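Local coordinates for protein N-acetylneuraminate epimerase (Escherichia coli, PDB 2UVK) that interconverts the alpha and beta anomers of N-acetylneuraminate (sialic acid), speeding their equilibration in the periplasm, at residues T21-L26 against G66-F71; A29-Y34 against G53-Q58. One frame throughout, in Å; residues are numbered along the deposited sequence.

In the fold
N-acetylneuraminate epimerase is a six-bladed Kelch beta-propeller, and both contacts lie in its N-terminal part. Strand 21-25, second in the first four-stranded sheet, is followed by the turn at 29-32 and strand 33-37. After strand 46-47, the chain returns past that turn at 53-58, where interaction 2 closes the inner loop. It then enters the next blade, and strand 67-71 comes to lie against 21-26, closing the wider loop of interaction 1. Interaction 2 is nested within interaction 1. Their centres lie about 11 Å apart, and probable backbone hydrogen bonds, I24 O to Y34 N and L26 N to A32 O, link 21-26 to 29-34. Interaction 1 packs blade against blade; interaction 2 sets the connecting loop against a first-blade turn.

Interaction 1 of 2, residues T21-L26 against G66-F71; sequences TVYIGL and GNLYVF
L68 and V70, alternate residues of strand 67-71, meet Y23 and L26 across the interface between two propeller blades. The contact is wholly apolar and its four touching residues are buried. L68 comes first: its CG lies anti to the backbone N (chi1 169°), and its methyl CD2 reaches Y23 CB at 4.3 Å, approaching the tyrosine ring obliquely. The CA atoms of Y23 and L68 are 8.7 Å apart, a gap spanned by side chains from both sheets. Two residues on, V70 points the same way. Its CG1 meets L26 CD1 tip to tip at 3.9 Å, the closest approach of the two segments. L26 brings CD1 there with an extended end, CD1 anti to CA (chi2 178°). Here the CA atoms of L26 and V70 stand 9.9 Å apart, and the indole of W33, from the strand beside 21-25, packs on L26, L68 and V70. The Y23 ring also meets that of F63, their planes inclined at about 55°. The segments lie on the second strands of adjacent four-stranded antiparallel sheets: 21-25 runs between strands 14-18 and 33-37, and 67-71 between 60-64 and 88-92.

Interaction 2 of 2, residues A29-Y34 against G53-Q58; sequences AGTAWY and GGPRDQ
T31 is turned with OG1 between the backbone N and the carbonyl carbon (chi1 57°), which leaves CG2 anti to that carbon and brings the methyl against the G54-P55 peptide. The residue sits in a type II' beta turn, A29 to A32, just ahead of strand 33-37 in the first blade of the Kelch propeller. Glycine G30 and T31 are the turn's two central residues, and A32 N closes it on A29 O at 3.2 Å. From there T31 CG2 lies 3.8 Å from both G54 C and P55 N, and 3.9 Å from P55 CD, so one methyl rests on the G54-P55 bond and the CD corner of the proline ring. The direct contact is small and lies at the surface. A water adds a polar link: it lies 2.7 Å from G30 O, to which it can donate, and accepts from R56 N at 2.8 Å, bridging turn and loop through their backbones. The 53-58 loop leads from strand 46-47 towards strand 60-64 of the next blade, and the R56 side chain braces it from within. The arginine folds back through a bent CB-CG link (chi2 -63°) to approach the G53 carbonyl side-on. Further partners hold the guanidinium group: D87 forms a salt bridge with NH2, G72 O accepts from NH1, and F85 makes a cation-pi contact. These residues come from the following blade's part of the chain, so the arginine also ties the loop forward. G53 O accepts from both R56 NE and R56 NH2, each at 3.1 Å and both from the same face of the carbonyl; the oxygen lies in the guanidinium plane, while NE stands 53° out of the carbonyl plane.

Interaction 1 of 2, residues T21-L26 against G66-F71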
loop_
_atom_site.group_PDB
_atom_site.type_symbol
_atom_site.label_atom_id
_atom_site.label_comp_id
_atom_site.label_asym_id
_atom_site.label_seq_id
_atom_site.Cartn_x
_atom_site.Cartn_y
_atom_site.Cartn_z
ATOM N N THR B 21 1.438 31.590 15.915
ATOM C CA THR B 21 0.171 30.975 16.348
ATOM C C THR B 21 0.274 29.450 16.306
ATOM O O THR B 21 0.534 28.872 15.257
ATOM C CB THR B 21 -1.009 31.422 15.466
ATOM O OG1 THR B 21 -1.107 32.858 15.485
ATOM C CG2 THR B 21 -2.339 30.839 15.938
ATOM N N VAL B 22 0.060 28.842 17.459
ATOM C CA VAL B 22 0.177 27.370 17.615
ATOM C C VAL B 22 -1.213 26.778 17.507
ATOM O O VAL B 22 -2.146 27.290 18.115
ATOM C CB VAL B 22 0.749 26.987 18.999
ATOM C CG1 VAL B 22 0.645 25.477 19.239
ATOM C CG2 VAL B 22 2.195 27.460 19.142
ATOM N N TYR B 23 -1.330 25.681 16.750
ATOM C CA TYR B 23 -2.600 24.933 16.613
ATOM C C TYR B 23 -2.379 23.514 17.112
ATOM O O TYR B 23 -1.416 22.882 16.714
ATOM C CB TYR B 23 -3.046 24.866 15.159
ATOM C CG TYR B 23 -3.352 26.213 14.557
ATOM C CD1 TYR B 23 -4.648 26.668 14.441
ATOM C CD2 TYR B 23 -2.330 27.012 14.080
ATOM C CE1 TYR B 23 -4.919 27.915 13.873
ATOM C CE2 TYR B 23 -2.586 28.250 13.528
ATOM C CZ TYR B 23 -3.872 28.691 13.411
ATOM O OH TYR B 23 -4.115 29.937 12.852
ATOM N N ILE B 24 -3.242 23.034 18.003
ATOM C CA ILE B 24 -3.178 21.631 18.450
ATOM C C ILE B 24 -4.547 20.995 18.475
ATOM O O ILE B 24 -5.568 21.647 18.678
ATOM C CB ILE B 24 -2.559 21.493 19.832
ATOM C CG1 ILE B 24 -3.365 22.268 20.876
ATOM C CG2 ILE B 24 -1.089 21.929 19.821
ATOM C CD1 ILE B 24 -2.972 22.001 22.289
ATOM N N GLY B 25 -4.578 19.681 18.300
ATOM C CA GLY B 25 -5.840 18.989 18.347
ATOM C C GLY B 25 -5.685 17.493 18.191
ATOM O O GLY B 25 -4.590 16.955 18.025
ATOM N N LEU B 26 -6.823 16.845 18.313
ATOM C CA LEU B 26 -6.931 15.389 18.130
ATOM C C LEU B 26 -6.214 14.609 19.227
ATOM O O LEU B 26 -6.019 15.106 20.319
ATOM C CB LEU B 26 -6.553 14.985 16.713
ATOM C CG LEU B 26 -7.280 15.735 15.600
ATOM C CD1 LEU B 26 -6.834 15.317 14.202
ATOM C CD2 LEU B 26 -8.818 15.632 15.776
ATOM N N GLY B 66 -1.222 29.481 4.391
ATOM C CA GLY B 66 -2.303 30.014 5.209
ATOM C C GLY B 66 -3.402 29.071 5.679
ATOM O O GLY B 66 -4.346 29.490 6.347
ATOM N N ASN B 67 -3.288 27.782 5.348
ATOM C CA ASN B 67 -4.297 26.831 5.726
ATOM C C ASN B 67 -3.634 25.660 6.409
ATOM O O ASN B 67 -2.467 25.358 6.145
ATOM C CB ASN B 67 -5.051 26.336 4.505
ATOM C CG ASN B 67 -5.869 27.420 3.859
ATOM O OD1 ASN B 67 -6.887 27.832 4.404
ATOM N ND2 ASN B 67 -5.440 27.866 2.687
ATOM N N LEU B 68 -4.404 25.042 7.289
ATOM C CA LEU B 68 -3.953 23.889 8.081
ATOM C C LEU B 68 -4.506 22.609 7.459
ATOM O O LEU B 68 -5.718 22.464 7.285
ATOM C CB LEU B 68 -4.431 24.048 9.518
ATOM C CG LEU B 68 -4.289 22.851 10.462
ATOM C CD1 LEU B 68 -2.822 22.590 10.696
ATOM C CD2 LEU B 68 -5.033 23.124 11.762
ATOM N N TYR B 69 -3.602 21.684 7.144
ATOM C CA TYR B 69 -3.965 20.366 6.579
ATOM C C TYR B 69 -3.715 19.279 7.612
ATOM O O TYR B 69 -2.688 19.290 8.248
ATOM C CB TYR B 69 -3.143 20.075 5.322
ATOM C CG TYR B 69 -3.449 21.072 4.233
ATOM C CD1 TYR B 69 -4.439 20.840 3.315
ATOM C CD2 TYR B 69 -2.783 22.293 4.181
ATOM C CE1 TYR B 69 -4.793 21.808 2.338
ATOM C CE2 TYR B 69 -3.106 23.246 3.205
ATOM C CZ TYR B 69 -4.097 22.999 2.281
ATOM O OH TYR B 69 -4.422 23.959 1.308
ATOM N N VAL B 70 -4.667 18.355 7.746
ATOM C CA VAL B 70 -4.551 17.198 8.657
ATOM C C VAL B 70 -4.639 15.923 7.814
ATOM O O VAL B 70 -5.517 15.796 6.963
ATOM C CB VAL B 70 -5.643 17.203 9.753
ATOM C CG1 VAL B 70 -5.571 15.934 10.600
ATOM C CG2 VAL B 70 -5.495 18.448 10.639
ATOM N N PHE B 71 -3.697 15.016 8.061
ATOM C CA PHE B 71 -3.522 13.789 7.286
ATOM C C PHE B 71 -3.735 12.535 8.163
ATOM O O PHE B 71 -3.036 12.305 9.147
ATOM C CB PHE B 71 -2.101 13.743 6.714
ATOM C CG PHE B 71 -1.799 14.916 5.851
ATOM C CD1 PHE B 71 -2.052 14.890 4.496
ATOM C CD2 PHE B 71 -1.220 16.043 6.426
ATOM C CE1 PHE B 71 -1.775 16.018 3.698
ATOM C CE2 PHE B 71 -0.931 17.173 5.636
ATOM C CZ PHE B 71 -1.197 17.139 4.287
#

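Interaction 2 of 2, residues A29-Y34 against G53-Q58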
loop_
_atom_site.group_PDB
_atom_site.type_symbol
_atom_site.label_atom_id
_atom_site.label_comp_id
_atom_site.label_asym_id
_atom_site.label_seq_id
_atom_site.Cartn_x
_atom_site.Cartn_y
_atom_site.Cartn_z
ATOM N N ALA B 29 -7.573 14.593 22.827
ATOM C CA ALA B 29 -8.499 15.743 22.799
ATOM C C ALA B 29 -9.771 15.473 21.991
ATOM O O ALA B 29 -10.657 16.323 21.912
ATOM C CB ALA B 29 -7.799 17.003 22.309
ATOM N N GLY B 30 -9.907 14.286 21.419
ATOM C CA GLY B 30 -11.078 13.986 20.612
ATOM C C GLY B 30 -11.122 14.811 19.368
ATOM O O GLY B 30 -10.112 14.942 18.697
ATOM N N THR B 31 -12.290 15.362 19.028
ATOM C CA THR B 31 -12.399 16.194 17.850
ATOM C C THR B 31 -11.969 17.664 18.089
ATOM O O THR B 31 -12.027 18.489 17.152
ATOM C CB THR B 31 -13.815 16.183 17.290
ATOM O OG1 THR B 31 -14.732 16.611 18.320
ATOM C CG2 THR B 31 -14.190 14.770 16.822
ATOM N N ALA B 32 -11.524 17.971 19.307
ATOM C CA ALA B 32 -11.206 19.365 19.670
ATOM C C ALA B 32 -9.903 19.823 19.024
ATOM O O ALA B 32 -8.942 19.062 18.939
ATOM C CB ALA B 32 -11.124 19.522 21.154
ATOM N N TRP B 33 -9.900 21.088 18.582
ATOM C CA TRP B 33 -8.722 21.846 18.203
ATOM C C TRP B 33 -8.701 23.136 19.008
ATOM O O TRP B 33 -9.759 23.639 19.402
ATOM C CB TRP B 33 -8.727 22.169 16.717
ATOM C CG TRP B 33 -8.224 21.014 15.918
ATOM C CD1 TRP B 33 -8.922 19.904 15.583
ATOM C CD2 TRP B 33 -6.903 20.843 15.406
ATOM N NE1 TRP B 33 -8.122 19.051 14.851
ATOM C CE2 TRP B 33 -6.878 19.615 14.728
ATOM C CE3 TRP B 33 -5.737 21.626 15.425
ATOM C CZ2 TRP B 33 -5.736 19.142 14.107
ATOM C CZ3 TRP B 33 -4.613 21.160 14.788
ATOM C CH2 TRP B 33 -4.612 19.936 14.142
ATOM N N TYR B 34 -7.495 23.601 19.271
ATOM C CA TYR B 34 -7.255 24.865 19.965
ATOM C C TYR B 34 -6.140 25.615 19.283
ATOM O O TYR B 34 -5.277 25.021 18.672
ATOM C CB TYR B 34 -6.866 24.621 21.414
ATOM C CG TYR B 34 -7.723 23.622 22.141
ATOM C CD1 TYR B 34 -8.865 24.017 22.807
ATOM C CD2 TYR B 34 -7.369 22.278 22.169
ATOM C CE1 TYR B 34 -9.651 23.082 23.483
ATOM C CE2 TYR B 34 -8.154 21.332 22.850
ATOM C CZ TYR B 34 -9.280 21.743 23.497
ATOM O OH TYR B 34 -10.051 20.784 24.172
ATOM N N GLY B 53 -13.884 14.788 10.981
ATOM C CA GLY B 53 -13.579 13.389 10.592
ATOM C C GLY B 53 -13.521 12.378 11.726
ATOM O O GLY B 53 -13.025 11.227 11.545
ATOM N N GLY B 54 -14.027 12.762 12.895
ATOM C CA GLY B 54 -13.957 11.955 14.081
ATOM C C GLY B 54 -12.611 11.986 14.765
ATOM O O GLY B 54 -11.649 12.524 14.202
ATOM N N PRO B 55 -12.515 11.426 15.980
ATOM C CA PRO B 55 -11.241 11.373 16.686
ATOM C C PRO B 55 -10.174 10.643 15.890
ATOM O O PRO B 55 -10.488 9.689 15.198
ATOM C CB PRO B 55 -11.573 10.589 17.941
ATOM C CG PRO B 55 -13.081 10.865 18.157
ATOM C CD PRO B 55 -13.617 10.863 16.795
ATOM N N ARG B 56 -8.933 11.121 15.998
ATOM C CA ARG B 56 -7.780 10.519 15.293
ATOM C C ARG B 56 -6.604 10.475 16.228
ATOM O O ARG B 56 -6.228 11.522 16.790
ATOM C CB ARG B 56 -7.345 11.332 14.066
ATOM C CG ARG B 56 -8.411 11.583 13.017
ATOM C CD ARG B 56 -8.959 10.334 12.325
ATOM N NE ARG B 56 -10.026 10.643 11.367
ATOM C CZ ARG B 56 -9.869 10.996 10.097
ATOM N NH1 ARG B 56 -8.655 11.111 9.567
ATOM N NH2 ARG B 56 -10.921 11.219 9.313
ATOM N N ASP B 57 -6.011 9.291 16.400
ATOM C CA ASP B 57 -4.701 9.153 17.048
ATOM C C ASP B 57 -3.639 9.032 15.968
ATOM O O ASP B 57 -3.859 8.448 14.927
ATOM C CB ASP B 57 -4.643 7.891 17.912
ATOM C CG ASP B 57 -5.361 8.017 19.226
ATOM O OD1 ASP B 57 -5.728 9.122 19.682
ATOM O OD2 ASP B 57 -5.561 6.932 19.844
ATOM N N GLN B 58 -2.489 9.649 16.205
ATOM C CA GLN B 58 -1.385 9.506 15.258
ATOM C C GLN B 58 -1.644 10.125 13.875
ATOM O O GLN B 58 -1.062 9.716 12.863
ATOM C CB GLN B 58 -0.914 8.041 15.129
ATOM C CG GLN B 58 -0.440 7.449 16.452
ATOM C CD GLN B 58 0.198 6.103 16.295
ATOM O OE1 GLN B 58 1.127 5.946 15.518
ATOM N NE2 GLN B 58 -0.321 5.111 16.997
HETATM O O HOH W 1 -8.831 12.617 18.325
#